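Local coordinates for prolyl-tRNA synthetase (Giardia lamblia ATCC 50803, PDB 3IAL), which probably joins L-proline to tRNA(Pro) at the cost of ATP, as a class II aminoacyl-tRNA synthetase, and is bound here to prolyl-adenylate, at residues B[30-34]-B[35-39]; B[96-99]-B[100-103]; B[184-187]-B[188-192]; B[193-196]-B[197-201]; B[421-424]-B[425-429]. One frame throughout, in Å; residues are numbered along the deposited sequence. Where two conformers were deposited one is given.

Interaction 1: residues B[30-34]-B[35-39]; sequences AIMDA and AELVD
Met32 lies against both Leu37 and Val38. Its CE is 3.6 Å from Leu37 CD1, and the two side chains cross at about a right angle. Further back along the same chain, Met32 CB is 3.8 Å from Val38 CG2, with SD close to that methyl as well. The Met32 chain bends at chi2 (-61°) and again at chi3. This folding brings its thioether to Val38 and its end methyl to Leu37. Helix 24-34 ends here in a Schellman motif. Glu36 has positive phi and is the first residue to leave helical geometry. Leu37 N reaches back to Met32 O at 2.9 Å, and Glu36 N to Asp33 O at 2.8 Å. The first of these runs nearly straight off the end of the carbonyl. The second donor sits well above the plane of the Asp33 carbonyl. Just before these, Ala35 N still gives the usual helical bond to Ile31 O at 3.0 Å. Beside it Ile31 CD1 meets Ala35 CB at 4.1 Å. The apolar side of the turn faces the rest of the subunit: Leu282 of helix 276-285 touches both Met32 and Leu37, and Tyr53 and Met57 of helix 52-71 add to the packing on Leu37. Past the turn, strand 38-39 pairs with strand 49-50. Asp39 there bonds to Trp134 of the second subunit and forms a salt bridge with Arg41 of its own chain.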
loop_
_atom_site.group_PDB
_atom_site.type_symbol
_atom_site.label_atom_id
_atom_site.label_comp_id
_atom_site.label_asym_id
_atom_site.label_seq_id
_atom_site.Cartn_x
_atom_site.Cartn_y
_atom_site.Cartn_z
ATOM N N ALA B 30 -16.731 18.915 10.896
ATOM C CA ALA B 30 -15.797 20.005 11.157
ATOM C C ALA B 30 -14.362 19.478 11.394
ATOM O O ALA B 30 -13.398 20.018 10.845
ATOM C CB ALA B 30 -16.272 20.851 12.342
ATOM N N ILE B 31 -14.216 18.421 12.185
ATOM C CA ILE B 31 -12.880 17.869 12.428
ATOM C C ILE B 31 -12.250 17.301 11.141
ATOM O O ILE B 31 -11.045 17.424 10.957
ATOM C CB ILE B 31 -12.847 16.839 13.594
ATOM C CG1 ILE B 31 -11.424 16.710 14.161
ATOM C CG2 ILE B 31 -13.376 15.471 13.139
ATOM C CD1 ILE B 31 -10.738 18.061 14.496
ATOM N N MET B 32 -13.058 16.717 10.246
ATOM C CA MET B 32 -12.553 16.216 8.951
ATOM C C MET B 32 -11.828 17.322 8.203
ATOM O O MET B 32 -10.735 17.105 7.664
ATOM C CB MET B 32 -13.678 15.700 8.041
ATOM C CG MET B 32 -14.317 14.373 8.407
ATOM S SD MET B 32 -13.204 12.961 8.425
ATOM C CE MET B 32 -13.007 12.752 10.190
ATOM N N ASP B 33 -12.441 18.507 8.188
ATOM C CA ASP B 33 -11.871 19.670 7.514
ATOM C C ASP B 33 -10.749 20.346 8.306
ATOM O O ASP B 33 -9.652 20.546 7.779
ATOM C CB ASP B 33 -12.973 20.684 7.184
ATOM C CG ASP B 33 -14.015 20.127 6.209
ATOM O OD1 ASP B 33 -13.830 18.994 5.699
ATOM O OD2 ASP B 33 -15.025 20.821 5.957
ATOM N N ALA B 34 -11.026 20.693 9.563
ATOM C CA ALA B 34 -10.087 21.462 10.386
ATOM C C ALA B 34 -8.756 20.740 10.586
ATOM O O ALA B 34 -7.699 21.374 10.581
ATOM C CB ALA B 34 -10.714 21.812 11.743
ATOM N N ALA B 35 -8.798 19.418 10.745
ATOM C CA ALA B 35 -7.560 18.630 10.876
ATOM C C ALA B 35 -6.967 18.229 9.504
ATOM O O ALA B 35 -5.928 17.580 9.440
ATOM C CB ALA B 35 -7.800 17.409 11.757
ATOM N N GLU B 36 -7.626 18.653 8.423
ATOM C CA GLU B 36 -7.196 18.398 7.047
ATOM C C GLU B 36 -7.003 16.901 6.768
ATOM O O GLU B 36 -5.979 16.468 6.252
ATOM C CB GLU B 36 -5.958 19.243 6.710
ATOM C CG GLU B 36 -6.209 20.733 7.006
ATOM C CD GLU B 36 -5.220 21.675 6.360
ATOM O OE1 GLU B 36 -4.032 21.332 6.267
ATOM O OE2 GLU B 36 -5.638 22.786 5.968
ATOM N N LEU B 37 -8.017 16.124 7.129
ATOM C CA LEU B 37 -7.972 14.670 6.991
ATOM C C LEU B 37 -8.405 14.254 5.585
ATOM O O LEU B 37 -7.775 13.413 4.955
ATOM C CB LEU B 37 -8.898 14.016 8.016
ATOM C CG LEU B 37 -8.561 14.256 9.488
ATOM C CD1 LEU B 37 -9.456 13.399 10.392
ATOM C CD2 LEU B 37 -7.089 13.978 9.750
ATOM N N VAL B 38 -9.501 14.847 5.130
ATOM C CA VAL B 38 -10.075 14.578 3.826
ATOM C C VAL B 38 -10.493 15.891 3.176
ATOM O O VAL B 38 -10.566 16.934 3.832
ATOM C CB VAL B 38 -11.324 13.682 3.930
ATOM C CG1 VAL B 38 -10.971 12.330 4.541
ATOM C CG2 VAL B 38 -12.408 14.376 4.737
ATOM N N ASP B 39 -10.747 15.835 1.878
ATOM C CA ASP B 39 -11.357 16.950 1.189
ATOM C C ASP B 39 -12.549 16.462 0.362
ATOM O O ASP B 39 -12.379 15.724 -0.609
ATOM C CB ASP B 39 -10.336 17.679 0.323
ATOM C CG ASP B 39 -10.763 19.091 0.014
ATOM O OD1 ASP B 39 -11.981 19.288 -0.187
ATOM O OD2 ASP B 39 -9.901 19.994 -0.010
#

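Interaction 2: residues B[96-99]-B[100-103]; sequences KGFE and AECF
Phe98 O accepts from Glu101 N at 2.7 Å. The bond closes a type I beta turn, Phe98 to Glu101, with Glu99 and Ala100 at its corners. The turn lies between helix 92-98 and strand 103-108. The bond is bent, with an N-H...O angle of 141°. The donor stands above the plane of the Phe98 carbonyl, 45° out of it. The same oxygen is crowded by carbon: Glu101 CB lies 3.1 Å from Phe98 O. Glu101 CG then reaches the edge of the Phe98 ring, near its plane, 4.3 Å from CD1. A bend at chi2 (-79°) takes the Glu101 carboxylate away from the turn, where OE1 accepts from Glu155 N. The Glu101 backbone also bonds to His154. These links tie the turn to the loop with Arg153, whose side chain is touched by both Phe98 and Glu101. The Phe98 side chain is about 5 Å from the bound prolyl-adenylate, so the turn lies close to the ligand. The Phe98 ring also meets the ring of His94, one turn back in the helix. The backbone of Cys102 is hydrogen-bonded to the second subunit, and Phe103 packs on Val105 of that subunit. Cys102 SG rests 3.8 Å from Phe98 O.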
loop_
_atom_site.group_PDB
_atom_site.type_symbol
_atom_site.label_atom_id
_atom_site.label_comp_id
_atom_site.label_asym_id
_atom_site.label_seq_id
_atom_site.Cartn_x
_atom_site.Cartn_y
_atom_site.Cartn_z
ATOM N N LYS B 96 -27.789 -9.694 -7.374
ATOM C CA LYS B 96 -28.984 -8.927 -6.983
ATOM C C LYS B 96 -28.689 -7.989 -5.812
ATOM O O LYS B 96 -29.273 -6.902 -5.714
ATOM C CB LYS B 96 -30.154 -9.845 -6.611
ATOM C CG LYS B 96 -30.692 -10.715 -7.743
ATOM C CD LYS B 96 -31.012 -9.933 -9.019
ATOM C CE LYS B 96 -31.505 -10.861 -10.123
ATOM N NZ LYS B 96 -30.562 -11.997 -10.377
ATOM N N GLY B 97 -27.789 -8.419 -4.927
ATOM C CA GLY B 97 -27.369 -7.601 -3.797
ATOM C C GLY B 97 -26.559 -6.380 -4.202
ATOM O O GLY B 97 -26.583 -5.366 -3.509
ATOM N N PHE B 98 -25.861 -6.463 -5.332
ATOM C CA PHE B 98 -24.890 -5.432 -5.712
ATOM C C PHE B 98 -25.129 -4.712 -7.048
ATOM O O PHE B 98 -24.539 -3.658 -7.278
ATOM C CB PHE B 98 -23.478 -6.039 -5.694
ATOM C CG PHE B 98 -22.943 -6.283 -4.303
ATOM C CD1 PHE B 98 -22.638 -5.217 -3.475
ATOM C CD2 PHE B 98 -22.750 -7.574 -3.825
ATOM C CE1 PHE B 98 -22.152 -5.430 -2.193
ATOM C CE2 PHE B 98 -22.262 -7.796 -2.542
ATOM C CZ PHE B 98 -21.967 -6.723 -1.726
ATOM N N GLU B 99 -25.991 -5.246 -7.913
ATOM C CA GLU B 99 -26.099 -4.733 -9.288
ATOM C C GLU B 99 -26.425 -3.239 -9.384
ATOM O O GLU B 99 -26.034 -2.582 -10.348
ATOM C CB GLU B 99 -27.107 -5.545 -10.116
ATOM C CG GLU B 99 -28.570 -5.411 -9.714
ATOM C CD GLU B 99 -29.506 -6.109 -10.706
ATOM O OE1 GLU B 99 -29.481 -5.762 -11.915
ATOM O OE2 GLU B 99 -30.262 -7.008 -10.276
ATOM N N ALA B 100 -27.144 -2.714 -8.396
ATOM C CA ALA B 100 -27.467 -1.294 -8.354
ATOM C C ALA B 100 -26.261 -0.463 -7.907
ATOM O O ALA B 100 -26.208 0.743 -8.159
ATOM C CB ALA B 100 -28.655 -1.051 -7.436
ATOM N N GLU B 101 -25.302 -1.118 -7.252
ATOM C CA GLU B 101 -24.085 -0.470 -6.756
ATOM C C GLU B 101 -22.963 -0.366 -7.792
ATOM O O GLU B 101 -21.942 0.259 -7.513
ATOM C CB GLU B 101 -23.523 -1.245 -5.548
ATOM C CG GLU B 101 -24.498 -1.479 -4.391
ATOM C CD GLU B 101 -24.679 -0.263 -3.508
ATOM O OE1 GLU B 101 -24.283 0.842 -3.937
ATOM O OE2 GLU B 101 -25.216 -0.415 -2.386
ATOM N N CYS B 102 -23.125 -0.995 -8.959
ATOM C CA CYS B 102 -22.027 -1.108 -9.933
ATOM C C CYS B 102 -21.904 0.085 -10.875
ATOM O O CYS B 102 -22.863 0.439 -11.566
ATOM C CB CYS B 102 -22.175 -2.377 -10.774
ATOM S SG CYS B 102 -21.826 -3.892 -9.878
ATOM N N PHE B 103 -20.722 0.697 -10.893
ATOM C CA PHE B 103 -20.329 1.614 -11.961
ATOM C C PHE B 103 -19.950 0.776 -13.170
ATOM O O PHE B 103 -19.227 -0.201 -13.019
ATOM C CB PHE B 103 -19.108 2.436 -11.560
ATOM C CG PHE B 103 -19.394 3.530 -10.577
ATOM C CD1 PHE B 103 -19.696 4.821 -11.019
ATOM C CD2 PHE B 103 -19.335 3.288 -9.212
ATOM C CE1 PHE B 103 -19.943 5.848 -10.108
ATOM C CE2 PHE B 103 -19.584 4.307 -8.293
ATOM C CZ PHE B 103 -19.885 5.587 -8.739
#

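Interaction 3: residues B[184-187]-B[188-192]; sequences VSQL and SDYWK
Gln186 lays its aliphatic part over a face of the Tyr190 ring, a CH-pi contact with CG 4.0 Å from the ring centroid. CG is turned away from the Gln186 backbone N (chi1 -167°), which carries it along the helix to the ring. The chain then bends at chi2, and the amide plane stands 61° from the ring plane. Gln186 O also lies over a face of this ring, toward its rim. Apolar packing adds Leu187, whose CD1 is 4.2 Å from Tyr190 CE2. Between Gln186 and Asp189 the polar link runs through a water. It accepts from Gln186 NE2 at 2.8 Å and donates to Asp189 OD2 at 3.0 Å, bridging amide and carboxylate groups whose planes are nearly perpendicular. The other amide atom, Gln186 OE1, accepts from Lys144 NZ, so both ends of the amide are held. Tyr190 OH is hydrogen-bonded to Thr269 OG1, and Trp191 NE1 to Glu224 OE1. Backbone bonds complete the turns: Tyr190 N to Gln186 O at 2.9 Å, Trp191 N to Leu187 O at 2.9 Å, and a longer one from Asp189 N to Ser185 O at 3.3 Å. Tyr190 and Leu187 pack on Ile241, and Tyr190 also on Ala271. Helix 180-201 thereby backs the antiparallel strands of the class II synthetase catalytic core, with the Tyr190 side chain about 8 Å from the bound prolyl-adenylate.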
loop_
_atom_site.group_PDB
_atom_site.type_symbol
_atom_site.label_atom_id
_atom_site.label_comp_id
_atom_site.label_asym_id
_atom_site.label_seq_id
_atom_site.Cartn_x
_atom_site.Cartn_y
_atom_site.Cartn_z
ATOM N N VAL B 184 -14.778 -22.636 9.358
ATOM C CA VAL B 184 -15.137 -22.132 10.686
ATOM C C VAL B 184 -13.913 -21.649 11.468
ATOM O O VAL B 184 -13.949 -20.597 12.082
ATOM C CB VAL B 184 -15.898 -23.201 11.505
ATOM C CG1 VAL B 184 -15.954 -22.809 12.971
ATOM C CG2 VAL B 184 -17.300 -23.402 10.927
ATOM N N SER B 185 -12.828 -22.414 11.438
ATOM C CA SER B 185 -11.592 -22.004 12.116
ATOM C C SER B 185 -11.019 -20.697 11.537
ATOM O O SER B 185 -10.449 -19.878 12.273
ATOM C CB SER B 185 -10.539 -23.118 12.040
ATOM O OG SER B 185 -9.280 -22.661 12.525
ATOM N N GLN B 186 -11.170 -20.499 10.227
ATOM C CA GLN B 186 -10.680 -19.267 9.593
ATOM C C GLN B 186 -11.357 -18.010 10.154
ATOM O O GLN B 186 -10.716 -16.973 10.309
ATOM C CB GLN B 186 -10.877 -19.303 8.079
ATOM C CG GLN B 186 -10.105 -18.208 7.326
ATOM C CD GLN B 186 -8.612 -18.348 7.512
ATOM O OE1 GLN B 186 -8.071 -19.439 7.385
ATOM N NE2 GLN B 186 -7.944 -17.252 7.860
ATOM N N LEU B 187 -12.656 -18.100 10.425
ATOM C CA LEU B 187 -13.391 -16.976 11.007
ATOM C C LEU B 187 -12.767 -16.495 12.318
ATOM O O LEU B 187 -12.643 -15.289 12.535
ATOM C CB LEU B 187 -14.869 -17.317 11.195
ATOM C CG LEU B 187 -15.810 -16.980 10.028
ATOM C CD1 LEU B 187 -15.278 -17.415 8.669
ATOM C CD2 LEU B 187 -17.182 -17.590 10.283
ATOM N N SER B 188 -12.352 -17.427 13.173
ATOM C CA SER B 188 -11.647 -17.076 14.408
ATOM C C SER B 188 -10.330 -16.365 14.114
ATOM O O SER B 188 -9.980 -15.409 14.805
ATOM C CB SER B 188 -11.355 -18.318 15.256
ATOM O OG SER B 188 -12.551 -18.993 15.585
ATOM N N ASP B 189 -9.593 -16.831 13.103
ATOM C CA ASP B 189 -8.346 -16.159 12.698
ATOM C C ASP B 189 -8.613 -14.720 12.272
ATOM O O ASP B 189 -7.859 -13.820 12.628
ATOM C CB ASP B 189 -7.630 -16.915 11.568
ATOM C CG ASP B 189 -6.903 -18.152 12.060
ATOM O OD1 ASP B 189 -6.878 -18.387 13.289
ATOM O OD2 ASP B 189 -6.343 -18.886 11.219
ATOM N N TYR B 190 -9.687 -14.509 11.516
ATOM C CA TYR B 190 -10.070 -13.160 11.105
ATOM C C TYR B 190 -10.381 -12.316 12.347
ATOM O O TYR B 190 -9.910 -11.191 12.461
ATOM C CB TYR B 190 -11.307 -13.168 10.198
ATOM C CG TYR B 190 -11.180 -13.798 8.816
ATOM C CD1 TYR B 190 -10.049 -13.637 8.025
ATOM C CD2 TYR B 190 -12.249 -14.500 8.276
ATOM C CE1 TYR B 190 -9.985 -14.202 6.741
ATOM C CE2 TYR B 190 -12.191 -15.053 7.019
ATOM C CZ TYR B 190 -11.069 -14.907 6.251
ATOM O OH TYR B 190 -11.071 -15.480 4.992
ATOM N N TRP B 191 -11.169 -12.865 13.276
ATOM C CA TRP B 191 -11.507 -12.155 14.514
ATOM C C TRP B 191 -10.293 -11.819 15.369
ATOM O O TRP B 191 -10.261 -10.751 15.994
ATOM C CB TRP B 191 -12.558 -12.916 15.335
ATOM C CG TRP B 191 -13.938 -12.672 14.815
ATOM C CD1 TRP B 191 -14.743 -13.557 14.169
ATOM C CD2 TRP B 191 -14.653 -11.437 14.859
ATOM N NE1 TRP B 191 -15.923 -12.955 13.813
ATOM C CE2 TRP B 191 -15.895 -11.650 14.227
ATOM C CE3 TRP B 191 -14.361 -10.164 15.368
ATOM C CZ2 TRP B 191 -16.849 -10.646 14.097
ATOM C CZ3 TRP B 191 -15.303 -9.164 15.238
ATOM C CH2 TRP B 191 -16.538 -9.412 14.605
ATOM N N LYS B 192 -9.294 -12.699 15.399
ATOM C CA LYS B 192 -8.036 -12.373 16.082
ATOM C C LYS B 192 -7.410 -11.084 15.542
ATOM O O LYS B 192 -6.918 -10.256 16.302
ATOM C CB LYS B 192 -7.019 -13.510 15.985
ATOM C CG LYS B 192 -6.931 -14.397 17.221
ATOM C CD LYS B 192 -8.055 -15.405 17.287
ATOM C CE LYS B 192 -7.722 -16.545 18.238
ATOM N NZ LYS B 192 -6.644 -17.399 17.668
HETATM O O HOH W 1 -5.313 -17.685 8.656
#

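Interaction 4: residues B[193-196]-B[197-201]; sequences VIDT and IFSDE
Ile194 CG2 sits over the centre of the Phe198 ring, 3.5 Å from its centroid and 8° off the ring normal. This CH-pi contact belongs to the tight side of the helix. The two side chains lie alongside each other and point the same way. The methyl is anti to the Ile194 backbone N, which places it over the ring. Next to this pair, Val193 CG1 meets Ile197 CD1 at 3.7 Å. Ile194 and Ile197 both pack on Ile273, and Phe198 on Thr238 and Ala239, so this face covers strands of the class II catalytic core. Here helix 180-201 widens into a pi-type turn at its C-terminal end. Asp195 O takes two donors, Ser199 N at 3.0 Å and Asp200 N at 3.2 Å. The second lies in the carbonyl plane, the first tilted from it. Glu201 N follows with a weak bond to Thr196 O. Within this turn the buried Ser199 bonds through OG to Phe204 O beyond the helix. The other side is looser and more polar. Asp195 and Asp200 are exposed there, and the Asp195 side chain takes more than one position. Thr196 OG1 turns back to Lys192 O.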
loop_
_atom_site.group_PDB
_atom_site.type_symbol
_atom_site.label_atom_id
_atom_site.label_comp_id
_atom_site.label_asym_id
_atom_site.label_seq_id
_atom_site.Cartn_x
_atom_site.Cartn_y
_atom_site.Cartn_z
ATOM N N VAL B 193 -7.433 -10.916 14.226
ATOM C CA VAL B 193 -6.831 -9.739 13.609
ATOM C C VAL B 193 -7.640 -8.474 13.885
ATOM O O VAL B 193 -7.067 -7.420 14.135
ATOM C CB VAL B 193 -6.622 -9.941 12.097
ATOM C CG1 VAL B 193 -6.086 -8.675 11.451
ATOM C CG2 VAL B 193 -5.658 -11.102 11.872
ATOM N N ILE B 194 -8.965 -8.588 13.854
ATOM C CA ILE B 194 -9.840 -7.483 14.215
ATOM C C ILE B 194 -9.588 -7.002 15.655
ATOM O O ILE B 194 -9.481 -5.795 15.888
ATOM C CB ILE B 194 -11.342 -7.852 14.017
ATOM C CG1 ILE B 194 -11.645 -8.128 12.540
ATOM C CG2 ILE B 194 -12.266 -6.743 14.536
ATOM C CD1 ILE B 194 -11.058 -7.128 11.578
ATOM N N ASP B 195 -9.482 -7.927 16.609
ATOM C CA ASP B 195 -9.238 -7.538 18.011
ATOM C C ASP B 195 -7.893 -6.840 18.184
ATOM O O ASP B 195 -7.796 -5.858 18.899
ATOM C CB ASP B 195 -9.311 -8.747 18.943
ATOM C CG ASP B 195 -9.744 -8.370 20.342
ATOM O OD1 ASP B 195 -10.901 -7.939 20.500
ATOM O OD2 ASP B 195 -8.940 -8.510 21.278
ATOM N N THR B 196 -6.860 -7.343 17.514
ATOM C CA THR B 196 -5.564 -6.672 17.495
ATOM C C THR B 196 -5.649 -5.249 16.943
ATOM O O THR B 196 -5.080 -4.318 17.517
ATOM C CB THR B 196 -4.537 -7.446 16.638
ATOM O OG1 THR B 196 -4.377 -8.765 17.169
ATOM C CG2 THR B 196 -3.195 -6.726 16.635
ATOM N N ILE B 197 -6.334 -5.080 15.819
ATOM C CA ILE B 197 -6.411 -3.757 15.189
ATOM C C ILE B 197 -7.272 -2.822 16.016
ATOM O O ILE B 197 -6.837 -1.733 16.393
ATOM C CB ILE B 197 -7.002 -3.815 13.765
ATOM C CG1 ILE B 197 -6.115 -4.635 12.834
ATOM C CG2 ILE B 197 -7.171 -2.410 13.196
ATOM C CD1 ILE B 197 -6.838 -5.092 11.554
ATOM N N PHE B 198 -8.499 -3.253 16.290
ATOM C CA PHE B 198 -9.516 -2.394 16.906
ATOM C C PHE B 198 -9.172 -2.070 18.365
ATOM O O PHE B 198 -9.224 -0.909 18.780
ATOM C CB PHE B 198 -10.884 -3.080 16.891
ATOM C CG PHE B 198 -11.551 -3.172 15.527
ATOM C CD1 PHE B 198 -10.828 -3.132 14.338
ATOM C CD2 PHE B 198 -12.932 -3.355 15.456
ATOM C CE1 PHE B 198 -11.479 -3.251 13.099
ATOM C CE2 PHE B 198 -13.586 -3.462 14.230
ATOM C CZ PHE B 198 -12.856 -3.415 13.048
ATOM N N SER B 199 -8.848 -3.106 19.142
ATOM C CA SER B 199 -8.704 -2.984 20.601
ATOM C C SER B 199 -7.260 -2.794 21.084
ATOM O O SER B 199 -6.967 -1.816 21.766
ATOM C CB SER B 199 -9.343 -4.187 21.300
ATOM O OG SER B 199 -10.753 -4.173 21.113
ATOM N N ASP B 200 -6.360 -3.709 20.735
ATOM C CA ASP B 200 -4.970 -3.606 21.198
ATOM C C ASP B 200 -4.300 -2.337 20.673
ATOM O O ASP B 200 -3.533 -1.695 21.395
ATOM C CB ASP B 200 -4.131 -4.819 20.778
ATOM C CG ASP B 200 -4.620 -6.131 21.378
ATOM O OD1 ASP B 200 -5.536 -6.140 22.227
ATOM O OD2 ASP B 200 -4.069 -7.176 20.993
ATOM N N GLU B 201 -4.588 -1.977 19.422
ATOM C CA GLU B 201 -3.912 -0.851 18.772
ATOM C C GLU B 201 -4.740 0.443 18.721
ATOM O O GLU B 201 -4.233 1.504 19.092
ATOM C CB GLU B 201 -3.425 -1.261 17.381
ATOM C CG GLU B 201 -2.344 -2.363 17.425
ATOM C CD GLU B 201 -1.023 -1.894 18.039
ATOM O OE1 GLU B 201 -0.523 -0.819 17.660
ATOM O OE2 GLU B 201 -0.476 -2.614 18.893
#

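Interaction 5: residues B[421-424]-B[425-429]; sequences LDAY and KARLK
Tyr424 meets Leu428 through an apolar, CH-pi contact. Leu428 CD1 lies over one ring face, toward its rim, 4.2 Å from the centroid and 22° off the normal. The Tyr424 ring swings anti to its own backbone N (chi1 169°), which brings it alongside the residue one turn later. The cationic group comes from Arg427. Its NH2 lies at the edge of the Tyr424 ring, near the ring plane, and is 3.8 Å from Tyr424 CB. The guanidinium is turned 62° from the ring and lays one face over the helix backbone, above Ala423 O and Tyr424 CA. NH1 is 3.7 Å from Ala423 CB. A bend at chi3 folds the chain back onto this turn. Backbone bonds give the regular alpha-helical ladder of helix 416-438. Lys425 N reaches Leu421 O at 2.9 Å. Three more bonds of 3.0 Å follow: Ala426 N to Asp422 O, Arg427 N to Ala423 O and Leu428 N to Tyr424 O. Polar ends find partners outside the segments. Tyr424 OH bonds to Leu293 O. Arg427 NE forms a salt bridge with Asp384, while its NH1 lies close to Arg391. The guanidinium is thus packed on the helix turn and salt-bridged to Asp384. That carboxylate probably offsets the close approach of Arg391 and helps to fix the guanidinium over the backbone.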
loop_
_atom_site.group_PDB
_atom_site.type_symbol
_atom_site.label_atom_id
_atom_site.label_comp_id
_atom_site.label_asym_id
_atom_site.label_seq_id
_atom_site.Cartn_x
_atom_site.Cartn_y
_atom_site.Cartn_z
ATOM N N LEU B 421 3.333 6.812 26.379
ATOM C CA LEU B 421 2.478 6.446 25.250
ATOM C C LEU B 421 1.604 5.238 25.590
ATOM O O LEU B 421 0.411 5.236 25.291
ATOM C CB LEU B 421 3.295 6.163 23.989
ATOM C CG LEU B 421 3.845 7.382 23.248
ATOM C CD1 LEU B 421 4.811 6.934 22.155
ATOM C CD2 LEU B 421 2.717 8.237 22.687
ATOM N N ASP B 422 2.205 4.223 26.215
ATOM C CA ASP B 422 1.479 3.034 26.660
ATOM C C ASP B 422 0.404 3.343 27.695
ATOM O O ASP B 422 -0.689 2.767 27.650
ATOM C CB ASP B 422 2.444 1.992 27.246
ATOM C CG ASP B 422 3.346 1.370 26.199
ATOM O OD1 ASP B 422 3.019 1.454 24.996
ATOM O OD2 ASP B 422 4.387 0.802 26.582
ATOM N N ALA B 423 0.714 4.236 28.632
ATOM C CA ALA B 423 -0.267 4.637 29.645
ATOM C C ALA B 423 -1.396 5.431 28.989
ATOM O O ALA B 423 -2.567 5.301 29.364
ATOM C CB ALA B 423 0.397 5.435 30.761
ATOM N N TYR B 424 -1.030 6.232 27.994
ATOM C CA TYR B 424 -1.986 6.991 27.172
ATOM C C TYR B 424 -2.977 6.071 26.446
ATOM O O TYR B 424 -4.190 6.270 26.531
ATOM C CB TYR B 424 -1.186 7.857 26.196
ATOM C CG TYR B 424 -1.923 8.547 25.072
ATOM C CD1 TYR B 424 -2.740 9.651 25.307
ATOM C CD2 TYR B 424 -1.722 8.155 23.756
ATOM C CE1 TYR B 424 -3.368 10.310 24.251
ATOM C CE2 TYR B 424 -2.336 8.797 22.711
ATOM C CZ TYR B 424 -3.161 9.869 22.953
ATOM O OH TYR B 424 -3.770 10.496 21.881
ATOM N N LYS B 425 -2.450 5.059 25.760
ATOM C CA LYS B 425 -3.260 4.015 25.134
ATOM C C LYS B 425 -4.221 3.369 26.112
ATOM O O LYS B 425 -5.402 3.206 25.811
ATOM C CB LYS B 425 -2.365 2.910 24.567
ATOM C CG LYS B 425 -1.849 3.158 23.164
ATOM C CD LYS B 425 -0.949 2.025 22.703
ATOM C CE LYS B 425 -1.720 0.729 22.437
ATOM N NZ LYS B 425 -0.842 -0.274 21.782
ATOM N N ALA B 426 -3.698 2.982 27.277
ATOM C CA ALA B 426 -4.490 2.291 28.291
ATOM C C ALA B 426 -5.616 3.170 28.852
ATOM O O ALA B 426 -6.702 2.656 29.130
ATOM C CB ALA B 426 -3.591 1.755 29.421
ATOM N N ARG B 427 -5.378 4.478 28.995
ATOM C CA ARG B 427 -6.458 5.404 29.381
ATOM C C ARG B 427 -7.510 5.552 28.267
ATOM O O ARG B 427 -8.711 5.558 28.548
ATOM C CB ARG B 427 -5.923 6.787 29.773
ATOM C CG ARG B 427 -5.101 6.799 31.058
ATOM C CD ARG B 427 -4.729 8.213 31.493
ATOM N NE ARG B 427 -4.012 8.973 30.467
ATOM C CZ ARG B 427 -2.688 9.004 30.304
ATOM N NH1 ARG B 427 -1.875 8.302 31.089
ATOM N NH2 ARG B 427 -2.168 9.745 29.335
ATOM N N LEU B 428 -7.071 5.675 27.013
ATOM C CA LEU B 428 -8.014 5.748 25.886
ATOM C C LEU B 428 -8.890 4.484 25.832
ATOM O O LEU B 428 -10.109 4.566 25.657
ATOM C CB LEU B 428 -7.277 5.917 24.552
ATOM C CG LEU B 428 -6.498 7.210 24.270
ATOM C CD1 LEU B 428 -5.949 7.161 22.838
ATOM C CD2 LEU B 428 -7.326 8.472 24.475
ATOM N N LYS B 429 -8.246 3.330 25.996
ATOM C CA LYS B 429 -8.902 2.019 25.946
ATOM C C LYS B 429 -9.968 1.876 27.024
ATOM O O LYS B 429 -11.106 1.493 26.738
ATOM C CB LYS B 429 -7.846 0.921 26.125
ATOM C CG LYS B 429 -8.221 -0.450 25.621
ATOM C CD LYS B 429 -7.006 -1.376 25.723
ATOM C CE LYS B 429 -7.351 -2.813 25.393
ATOM N NZ LYS B 429 -8.238 -3.432 26.420
#

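In the fold
All five contacts are local and follow one another along the chain, with no nesting or crossing. Interaction 1 closes the turn from helix 24-34 into strand 38-39. Interaction 2 does the same between helix 92-98 and strand 103-108, its centre about 30 Å from that of interaction 1. Interactions 3 and 4 are consecutive parts of helix 180-201, which lies along the catalytic-core strands. Interaction 5 belongs to helix 416-438, much later in sequence. Yet it touches interaction 4: a weak hydrogen bond from Lys425 NZ to Asp200 O links the two helices where they touch. Interactions 2 and 5 are about 42 Å apart between centres, on opposite sides of the chain's centre.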